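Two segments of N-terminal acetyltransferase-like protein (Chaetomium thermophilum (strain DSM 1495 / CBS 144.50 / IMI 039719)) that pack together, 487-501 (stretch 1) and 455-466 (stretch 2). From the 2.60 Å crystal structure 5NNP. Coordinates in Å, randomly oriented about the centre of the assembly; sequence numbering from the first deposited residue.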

ATOM      1  N   ILE A 487       8.950   6.805  -4.863  1.00 31.77           N
ATOM      2  CA  ILE A 487       9.029   5.915  -6.020  1.00 32.79           C
ATOM      3  C   ILE A 487       8.673   6.586  -7.367  1.00 35.59           C
ATOM      4  O   ILE A 487       9.252   6.256  -8.397  1.00 37.92           O
ATOM      5  CB  ILE A 487       8.117   4.676  -5.811  1.00 38.85           C
ATOM      6  CG1 ILE A 487       8.643   3.832  -4.643  1.00 39.39           C
ATOM      7  CG2 ILE A 487       8.044   3.813  -7.078  1.00 30.57           C
ATOM      8  CD1 ILE A 487       7.758   2.667  -4.258  1.00 35.83           C
ATOM      9  N   TRP A 488       7.721   7.510  -7.374  1.00 33.06           N
ATOM     10  CA  TRP A 488       7.355   8.152  -8.632  1.00 34.82           C
ATOM     11  C   TRP A 488       8.577   8.887  -9.182  1.00 37.81           C
ATOM     12  O   TRP A 488       8.932   8.726 -10.361  1.00 39.35           O
ATOM     13  CB  TRP A 488       6.148   9.098  -8.480  1.00 26.36           C
ATOM     14  CG  TRP A 488       6.446  10.502  -7.991  1.00 36.75           C
ATOM     15  CD1 TRP A 488       6.280  10.980  -6.719  1.00 32.86           C
ATOM     16  CD2 TRP A 488       6.946  11.609  -8.769  1.00 41.57           C
ATOM     17  NE1 TRP A 488       6.655  12.302  -6.657  1.00 30.95           N
ATOM     18  CE2 TRP A 488       7.064  12.711  -7.895  1.00 37.24           C
ATOM     19  CE3 TRP A 488       7.317  11.766 -10.110  1.00 42.91           C
ATOM     20  CZ2 TRP A 488       7.523  13.954  -8.326  1.00 41.29           C
ATOM     21  CZ3 TRP A 488       7.776  13.009 -10.534  1.00 38.61           C
ATOM     22  CH2 TRP A 488       7.873  14.082  -9.645  1.00 39.95           C
ATOM     23  N   PHE A 489       9.256   9.643  -8.330  1.00 33.72           N
ATOM     24  CA  PHE A 489      10.367  10.427  -8.834  1.00 38.49           C
ATOM     25  C   PHE A 489      11.518   9.519  -9.244  1.00 42.98           C
ATOM     26  O   PHE A 489      12.118   9.717 -10.295  1.00 36.76           O
ATOM     27  CB  PHE A 489      10.863  11.454  -7.821  1.00 30.56           C
ATOM     28  CG  PHE A 489      12.043  12.226  -8.317  1.00 40.20           C
ATOM     29  CD1 PHE A 489      11.870  13.282  -9.198  1.00 37.39           C
ATOM     30  CD2 PHE A 489      13.328  11.874  -7.951  1.00 43.51           C
ATOM     31  CE1 PHE A 489      12.939  13.985  -9.673  1.00 35.13           C
ATOM     32  CE2 PHE A 489      14.416  12.586  -8.440  1.00 46.92           C
ATOM     33  CZ  PHE A 489      14.213  13.641  -9.302  1.00 39.32           C
ATOM     34  N   LEU A 490      11.827   8.531  -8.404  1.00 46.15           N
ATOM     35  CA  LEU A 490      12.912   7.597  -8.697  1.00 37.16           C
ATOM     36  C   LEU A 490      12.676   6.896 -10.036  1.00 39.49           C
ATOM     37  O   LEU A 490      13.597   6.778 -10.847  1.00 38.86           O
ATOM     38  CB  LEU A 490      13.067   6.570  -7.576  1.00 36.94           C
ATOM     39  CG  LEU A 490      13.613   7.059  -6.225  1.00 41.58           C
ATOM     40  CD1 LEU A 490      13.612   5.933  -5.195  1.00 43.79           C
ATOM     41  CD2 LEU A 490      14.997   7.635  -6.357  1.00 35.99           C
ATOM     42  N   THR A 491      11.443   6.461 -10.282  1.00 38.99           N
ATOM     43  CA  THR A 491      11.131   5.775 -11.537  1.00 36.86           C
ATOM     44  C   THR A 491      11.269   6.722 -12.730  1.00 42.20           C
ATOM     45  O   THR A 491      11.930   6.394 -13.717  1.00 41.45           O
ATOM     46  CB  THR A 491       9.716   5.177 -11.530  1.00 32.40           C
ATOM     47  OG1 THR A 491       9.535   4.381 -10.356  1.00 34.45           O
ATOM     48  CG2 THR A 491       9.508   4.299 -12.746  1.00 35.01           C
ATOM     49  N   GLU A 492      10.641   7.894 -12.630  1.00 39.28           N
ATOM     50  CA  GLU A 492      10.722   8.910 -13.677  1.00 37.54           C
ATOM     51  C   GLU A 492      12.162   9.328 -13.962  1.00 40.93           C
ATOM     52  O   GLU A 492      12.573   9.459 -15.111  1.00 45.97           O
ATOM     53  CB  GLU A 492       9.899  10.135 -13.278  1.00 39.94           C
ATOM     54  CG  GLU A 492       8.403   9.946 -13.434  1.00 31.67           C
ATOM     55  CD  GLU A 492       7.990   9.812 -14.879  1.00 39.61           C
ATOM     56  OE1 GLU A 492       6.897   9.289 -15.139  1.00 37.64           O
ATOM     57  OE2 GLU A 492       8.753  10.246 -15.771  1.00 52.59           O
ATOM     58  N   ASP A 493      12.930   9.542 -12.902  1.00 40.54           N
ATOM     59  CA  ASP A 493      14.331   9.911 -13.036  1.00 42.22           C
ATOM     60  C   ASP A 493      15.107   8.838 -13.795  1.00 46.38           C
ATOM     61  O   ASP A 493      15.968   9.147 -14.614  1.00 44.84           O
ATOM     62  CB  ASP A 493      14.958  10.140 -11.663  1.00 37.50           C
ATOM     63  CG  ASP A 493      16.311  10.822 -11.742  1.00 46.89           C
ATOM     64  OD1 ASP A 493      16.472  11.757 -12.555  1.00 41.16           O
ATOM     65  OD2 ASP A 493      17.218  10.429 -10.980  1.00 55.91           O
ATOM     66  N   GLY A 494      14.797   7.578 -13.513  1.00 44.44           N
ATOM     67  CA  GLY A 494      15.467   6.466 -14.156  1.00 43.34           C
ATOM     68  C   GLY A 494      15.152   6.399 -15.637  1.00 48.62           C
ATOM     69  O   GLY A 494      16.057   6.300 -16.467  1.00 55.16           O
ATOM     70  N   GLU A 495      13.867   6.464 -15.969  1.00 42.55           N
ATOM     71  CA  GLU A 495      13.430   6.394 -17.349  1.00 38.65           C
ATOM     72  C   GLU A 495      14.042   7.535 -18.161  1.00 43.99           C
ATOM     73  O   GLU A 495      14.461   7.340 -19.310  1.00 50.53           O
ATOM     74  CB  GLU A 495      11.900   6.406 -17.417  1.00 36.93           C
ATOM     75  CG  GLU A 495      11.276   5.182 -16.754  1.00 35.53           C
ATOM     76  CD  GLU A 495       9.760   5.149 -16.810  1.00 40.82           C
ATOM     77  OE1 GLU A 495       9.130   6.151 -17.200  1.00 45.40           O
ATOM     78  OE2 GLU A 495       9.188   4.101 -16.465  1.00 44.10           O
ATOM     79  N   ALA A 496      14.129   8.713 -17.553  1.00 39.33           N
ATOM     80  CA  ALA A 496      14.785   9.857 -18.190  1.00 42.89           C
ATOM     81  C   ALA A 496      16.276   9.609 -18.476  1.00 45.95           C
ATOM     82  O   ALA A 496      16.759   9.860 -19.586  1.00 49.75           O
ATOM     83  CB  ALA A 496      14.622  11.084 -17.329  1.00 41.51           C
ATOM     84  N   TRP A 497      17.003   9.144 -17.462  1.00 43.53           N
ATOM     85  CA  TRP A 497      18.417   8.813 -17.608  1.00 47.24           C
ATOM     86  C   TRP A 497      18.622   7.728 -18.662  1.00 52.91           C
ATOM     87  O   TRP A 497      19.600   7.755 -19.414  1.00 56.49           O
ATOM     88  CB  TRP A 497      19.017   8.359 -16.271  1.00 49.73           C
ATOM     89  CG  TRP A 497      19.390   9.492 -15.374  1.00 50.06           C
ATOM     90  CD1 TRP A 497      18.919   9.733 -14.116  1.00 45.77           C
ATOM     91  CD2 TRP A 497      20.304  10.559 -15.673  1.00 44.44           C
ATOM     92  NE1 TRP A 497      19.486  10.884 -13.612  1.00 48.70           N
ATOM     93  CE2 TRP A 497      20.339  11.405 -14.547  1.00 44.98           C
ATOM     94  CE3 TRP A 497      21.100  10.873 -16.777  1.00 46.10           C
ATOM     95  CZ2 TRP A 497      21.139  12.550 -14.498  1.00 53.85           C
ATOM     96  CZ3 TRP A 497      21.894  12.015 -16.727  1.00 51.98           C
ATOM     97  CH2 TRP A 497      21.906  12.840 -15.598  1.00 51.67           C
ATOM     98  N   GLN A 498      17.702   6.768 -18.706  1.00 46.58           N
ATOM     99  CA  GLN A 498      17.774   5.713 -19.703  1.00 47.95           C
ATOM    100  C   GLN A 498      17.622   6.318 -21.085  1.00 52.32           C
ATOM    101  O   GLN A 498      18.355   5.957 -21.994  1.00 60.68           O
ATOM    102  CB  GLN A 498      16.706   4.653 -19.454  1.00 47.89           C
ATOM    103  CG  GLN A 498      16.801   3.433 -20.333  1.00 44.08           C
ATOM    104  CD  GLN A 498      15.895   2.313 -19.844  1.00 55.30           C
ATOM    105  OE1 GLN A 498      15.611   2.194 -18.645  1.00 52.26           O
ATOM    106  NE2 GLN A 498      15.424   1.496 -20.770  1.00 51.80           N
ATOM    107  N   ARG A 499      16.694   7.260 -21.228  1.00 53.00           N
ATOM    108  CA  ARG A 499      16.461   7.930 -22.504  1.00 51.56           C
ATOM    109  C   ARG A 499      17.670   8.728 -22.972  1.00 59.16           C
ATOM    110  O   ARG A 499      17.824   8.995 -24.166  1.00 56.99           O
ATOM    111  CB  ARG A 499      15.253   8.865 -22.418  1.00 47.07           C
ATOM    112  CG  ARG A 499      13.912   8.165 -22.437  1.00 46.02           C
ATOM    113  CD  ARG A 499      12.787   9.144 -22.716  1.00 46.08           C
ATOM    114  NE  ARG A 499      12.603  10.124 -21.645  1.00 45.04           N
ATOM    115  CZ  ARG A 499      11.892   9.903 -20.542  1.00 42.33           C
ATOM    116  NH1 ARG A 499      11.308   8.728 -20.359  1.00 44.13           N
ATOM    117  NH2 ARG A 499      11.770  10.853 -19.621  1.00 41.20           N
ATOM    118  N   ARG A 500      18.516   9.125 -22.031  1.00 60.73           N
ATOM    119  CA  ARG A 500      19.692   9.914 -22.366  1.00 58.05           C
ATOM    120  C   ARG A 500      20.885   9.013 -22.619  1.00 58.37           C
ATOM    121  O   ARG A 500      21.966   9.474 -22.995  1.00 59.61           O
ATOM    122  CB  ARG A 500      20.002  10.909 -21.256  1.00 49.98           C
ATOM    123  CG  ARG A 500      18.944  11.964 -21.100  1.00 49.06           C
ATOM    124  CD  ARG A 500      19.124  12.726 -19.803  1.00 51.54           C
ATOM    125  NE  ARG A 500      20.390  13.448 -19.748  1.00 52.63           N
ATOM    126  CZ  ARG A 500      20.649  14.419 -18.879  1.00 58.81           C
ATOM    127  NH1 ARG A 500      19.723  14.781 -18.002  1.00 63.04           N
ATOM    128  NH2 ARG A 500      21.822  15.034 -18.884  1.00 59.08           N
ATOM    129  N   GLY A 501      20.681   7.720 -22.408  1.00 53.61           N
ATOM    130  CA  GLY A 501      21.741   6.752 -22.619  1.00 55.72           C
ATOM    131  C   GLY A 501      22.557   6.425 -21.378  1.00 58.80           C
ATOM    132  O   GLY A 501      23.563   5.740 -21.481  1.00 63.43           O
TER
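Stretch 2, residues 455-466: NNENEKALATMG

The apolar part of the contact gathers around Phe489, whose CA-to-CB bond points toward stretch 2; chi1 is 178° (t). Its CZ lies 3.9 Å from Leu462 CD1 and its CE1 4.0 Å from Met465 CG, both oblique to the ring. Met465, m at all three chi angles, also reaches Trp488, with CE 3.8 Å from CZ2; its SD is 5.2 Å from the Phe489 ring centroid.

These side chains belong to two helices, 487-499 and one spanning roughly 458-465, whose N-to-C directions make an angle of 161°. They therefore run nearly antiparallel, with axes 10.9 Å apart at closest approach, and the end of stretch 1 meets the start of stretch 2.

There the contact turns polar. Asn458 ND2 donates to Asp493 OD1 (2.9 Å, 156°), and a water donates to the same OD1 at 2.9 Å and, weakly, to Asn458 O, also at 2.9 Å. Asn458 ND2 also lies over one face of the Trp497 ring, 3.2 Å from Trp497 NE1; both are donors, so they do not bond. Before the helix, Asn456 adopts positive phi (58°), and its OD1 accepts from Arg499 NE at 2.7 Å. At the exposed edge, Arg500 NH1 donates to Asn458 OD1 (2.8 Å) and forms a salt bridge with Glu459 OE1, very short at 2.4 Å.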

ATOM      1  N   ASN A 455      10.881  15.967 -20.272  1.00 40.06           N
ATOM      2  CA  ASN A 455      11.693  16.669 -21.264  1.00 40.72           C
ATOM      3  C   ASN A 455      13.187  16.339 -21.126  1.00 44.25           C
ATOM      4  O   ASN A 455      14.042  17.026 -21.662  1.00 41.45           O
ATOM      5  CB  ASN A 455      11.479  18.172 -21.150  1.00 43.76           C
ATOM      6  CG  ASN A 455      12.022  18.930 -22.336  1.00 44.59           C
ATOM      7  OD1 ASN A 455      12.002  18.443 -23.456  1.00 52.63           O
ATOM      8  ND2 ASN A 455      12.496  20.135 -22.095  1.00 42.81           N
ATOM      9  N   ASN A 456      13.466  15.267 -20.398  1.00 40.24           N
ATOM     10  CA  ASN A 456      14.810  14.786 -20.156  1.00 41.74           C
ATOM     11  C   ASN A 456      15.733  15.786 -19.492  1.00 48.19           C
ATOM     12  O   ASN A 456      16.937  15.725 -19.711  1.00 53.16           O
ATOM     13  CB  ASN A 456      15.444  14.306 -21.455  1.00 46.32           C
ATOM     14  CG  ASN A 456      14.820  13.031 -21.965  1.00 55.16           C
ATOM     15  OD1 ASN A 456      14.021  12.406 -21.274  1.00 54.09           O
ATOM     16  ND2 ASN A 456      15.187  12.632 -23.179  1.00 60.70           N
ATOM     17  N   GLU A 457      15.193  16.673 -18.654  1.00 43.42           N
ATOM     18  CA  GLU A 457      16.047  17.599 -17.906  1.00 45.34           C
ATOM     19  C   GLU A 457      16.229  17.172 -16.452  1.00 49.20           C
ATOM     20  O   GLU A 457      15.726  17.831 -15.535  1.00 52.22           O
ATOM     21  CB  GLU A 457      15.479  19.012 -17.948  1.00 46.04           C
ATOM     22  CG  GLU A 457      15.526  19.678 -19.307  1.00 48.48           C
ATOM     23  CD  GLU A 457      14.771  20.987 -19.310  1.00 55.85           C
ATOM     24  OE1 GLU A 457      15.409  22.039 -19.080  1.00 62.43           O
ATOM     25  OE2 GLU A 457      13.536  20.966 -19.525  1.00 54.78           O
ATOM     26  N   ASN A 458      16.957  16.082 -16.238  1.00 47.98           N
ATOM     27  CA  ASN A 458      17.079  15.491 -14.902  1.00 48.95           C
ATOM     28  C   ASN A 458      17.608  16.453 -13.855  1.00 45.13           C
ATOM     29  O   ASN A 458      17.026  16.622 -12.786  1.00 48.81           O
ATOM     30  CB  ASN A 458      17.984  14.261 -14.957  1.00 51.06           C
ATOM     31  CG  ASN A 458      17.467  13.215 -15.916  1.00 50.97           C
ATOM     32  OD1 ASN A 458      17.405  13.439 -17.129  1.00 55.71           O
ATOM     33  ND2 ASN A 458      17.065  12.078 -15.381  1.00 46.10           N
ATOM     34  N   GLU A 459      18.726  17.084 -14.171  1.00 41.83           N
ATOM     35  CA  GLU A 459      19.413  17.918 -13.206  1.00 45.26           C
ATOM     36  C   GLU A 459      18.548  19.125 -12.820  1.00 49.44           C
ATOM     37  O   GLU A 459      18.526  19.540 -11.653  1.00 44.10           O
ATOM     38  CB  GLU A 459      20.780  18.334 -13.760  1.00 40.04           C
ATOM     39  CG  GLU A 459      20.811  18.451 -15.260  1.00 54.74           C
ATOM     40  CD  GLU A 459      21.285  17.192 -15.960  1.00 59.71           C
ATOM     41  OE1 GLU A 459      20.506  16.642 -16.762  1.00 61.21           O
ATOM     42  OE2 GLU A 459      22.440  16.773 -15.742  1.00 65.01           O
ATOM     43  N   LYS A 460      17.810  19.662 -13.791  1.00 44.49           N
ATOM     44  CA  LYS A 460      16.837  20.711 -13.510  1.00 35.84           C
ATOM     45  C   LYS A 460      15.701  20.185 -12.647  1.00 43.37           C
ATOM     46  O   LYS A 460      15.345  20.809 -11.640  1.00 47.45           O
ATOM     47  CB  LYS A 460      16.281  21.289 -14.801  1.00 38.69           C
ATOM     48  CG  LYS A 460      15.483  22.584 -14.662  1.00 38.43           C
ATOM     49  CD  LYS A 460      15.022  23.002 -16.052  1.00 44.69           C
ATOM     50  CE  LYS A 460      14.899  24.489 -16.248  1.00 48.30           C
ATOM     51  NZ  LYS A 460      14.834  24.717 -17.716  1.00 47.24           N
ATOM     52  N   ALA A 461      15.127  19.038 -13.027  1.00 43.96           N
ATOM     53  CA  ALA A 461      13.993  18.492 -12.278  1.00 38.09           C
ATOM     54  C   ALA A 461      14.367  18.284 -10.813  1.00 41.55           C
ATOM     55  O   ALA A 461      13.587  18.603  -9.915  1.00 42.24           O
ATOM     56  CB  ALA A 461      13.510  17.194 -12.890  1.00 35.51           C
ATOM     57  N   LEU A 462      15.574  17.769 -10.581  1.00 41.11           N
ATOM     58  CA  LEU A 462      16.070  17.531  -9.233  1.00 34.83           C
ATOM     59  C   LEU A 462      16.207  18.842  -8.440  1.00 42.78           C
ATOM     60  O   LEU A 462      16.030  18.866  -7.225  1.00 41.85           O
ATOM     61  CB  LEU A 462      17.414  16.797  -9.292  1.00 37.09           C
ATOM     62  CG  LEU A 462      18.010  16.263  -7.979  1.00 45.07           C
ATOM     63  CD1 LEU A 462      17.009  15.416  -7.223  1.00 42.06           C
ATOM     64  CD2 LEU A 462      19.296  15.469  -8.212  1.00 36.48           C
ATOM     65  N   ALA A 463      16.517  19.939  -9.124  1.00 36.36           N
ATOM     66  CA  ALA A 463      16.686  21.202  -8.416  1.00 39.37           C
ATOM     67  C   ALA A 463      15.326  21.808  -8.070  1.00 48.90           C
ATOM     68  O   ALA A 463      15.187  22.535  -7.086  1.00 55.76           O
ATOM     69  CB  ALA A 463      17.513  22.165  -9.232  1.00 32.53           C
ATOM     70  N   THR A 464      14.324  21.503  -8.886  1.00 44.13           N
ATOM     71  CA  THR A 464      12.955  21.895  -8.590  1.00 40.98           C
ATOM     72  C   THR A 464      12.479  21.192  -7.312  1.00 46.07           C
ATOM     73  O   THR A 464      11.898  21.807  -6.410  1.00 42.80           O
ATOM     74  CB  THR A 464      12.020  21.544  -9.758  1.00 40.83           C
ATOM     75  OG1 THR A 464      12.513  22.129 -10.970  1.00 43.72           O
ATOM     76  CG2 THR A 464      10.590  22.014  -9.490  1.00 40.94           C
ATOM     77  N   MET A 465      12.733  19.889  -7.240  1.00 44.29           N
ATOM     78  CA  MET A 465      12.326  19.123  -6.078  1.00 40.42           C
ATOM     79  C   MET A 465      13.085  19.616  -4.846  1.00 42.53           C
ATOM     80  O   MET A 465      12.565  19.559  -3.731  1.00 42.49           O
ATOM     81  CB  MET A 465      12.557  17.632  -6.306  1.00 34.12           C
ATOM     82  CG  MET A 465      11.760  17.049  -7.457  1.00 39.81           C
ATOM     83  SD  MET A 465      10.022  16.668  -7.124  1.00 33.25           S
ATOM     84  CE  MET A 465      10.181  15.297  -5.977  1.00 42.36           C
ATOM     85  N   GLY A 466      14.304  20.106  -5.063  1.00 36.76           N
ATOM     86  CA  GLY A 466      15.115  20.670  -4.001  1.00 38.92           C
ATOM     87  C   GLY A 466      14.422  21.808  -3.267  1.00 45.20           C
ATOM     88  O   GLY A 466      14.753  22.106  -2.116  1.00 50.89           O
TER
HETATM   89  O   HOH W   1      17.577  14.175 -11.339  1.00 46.74           O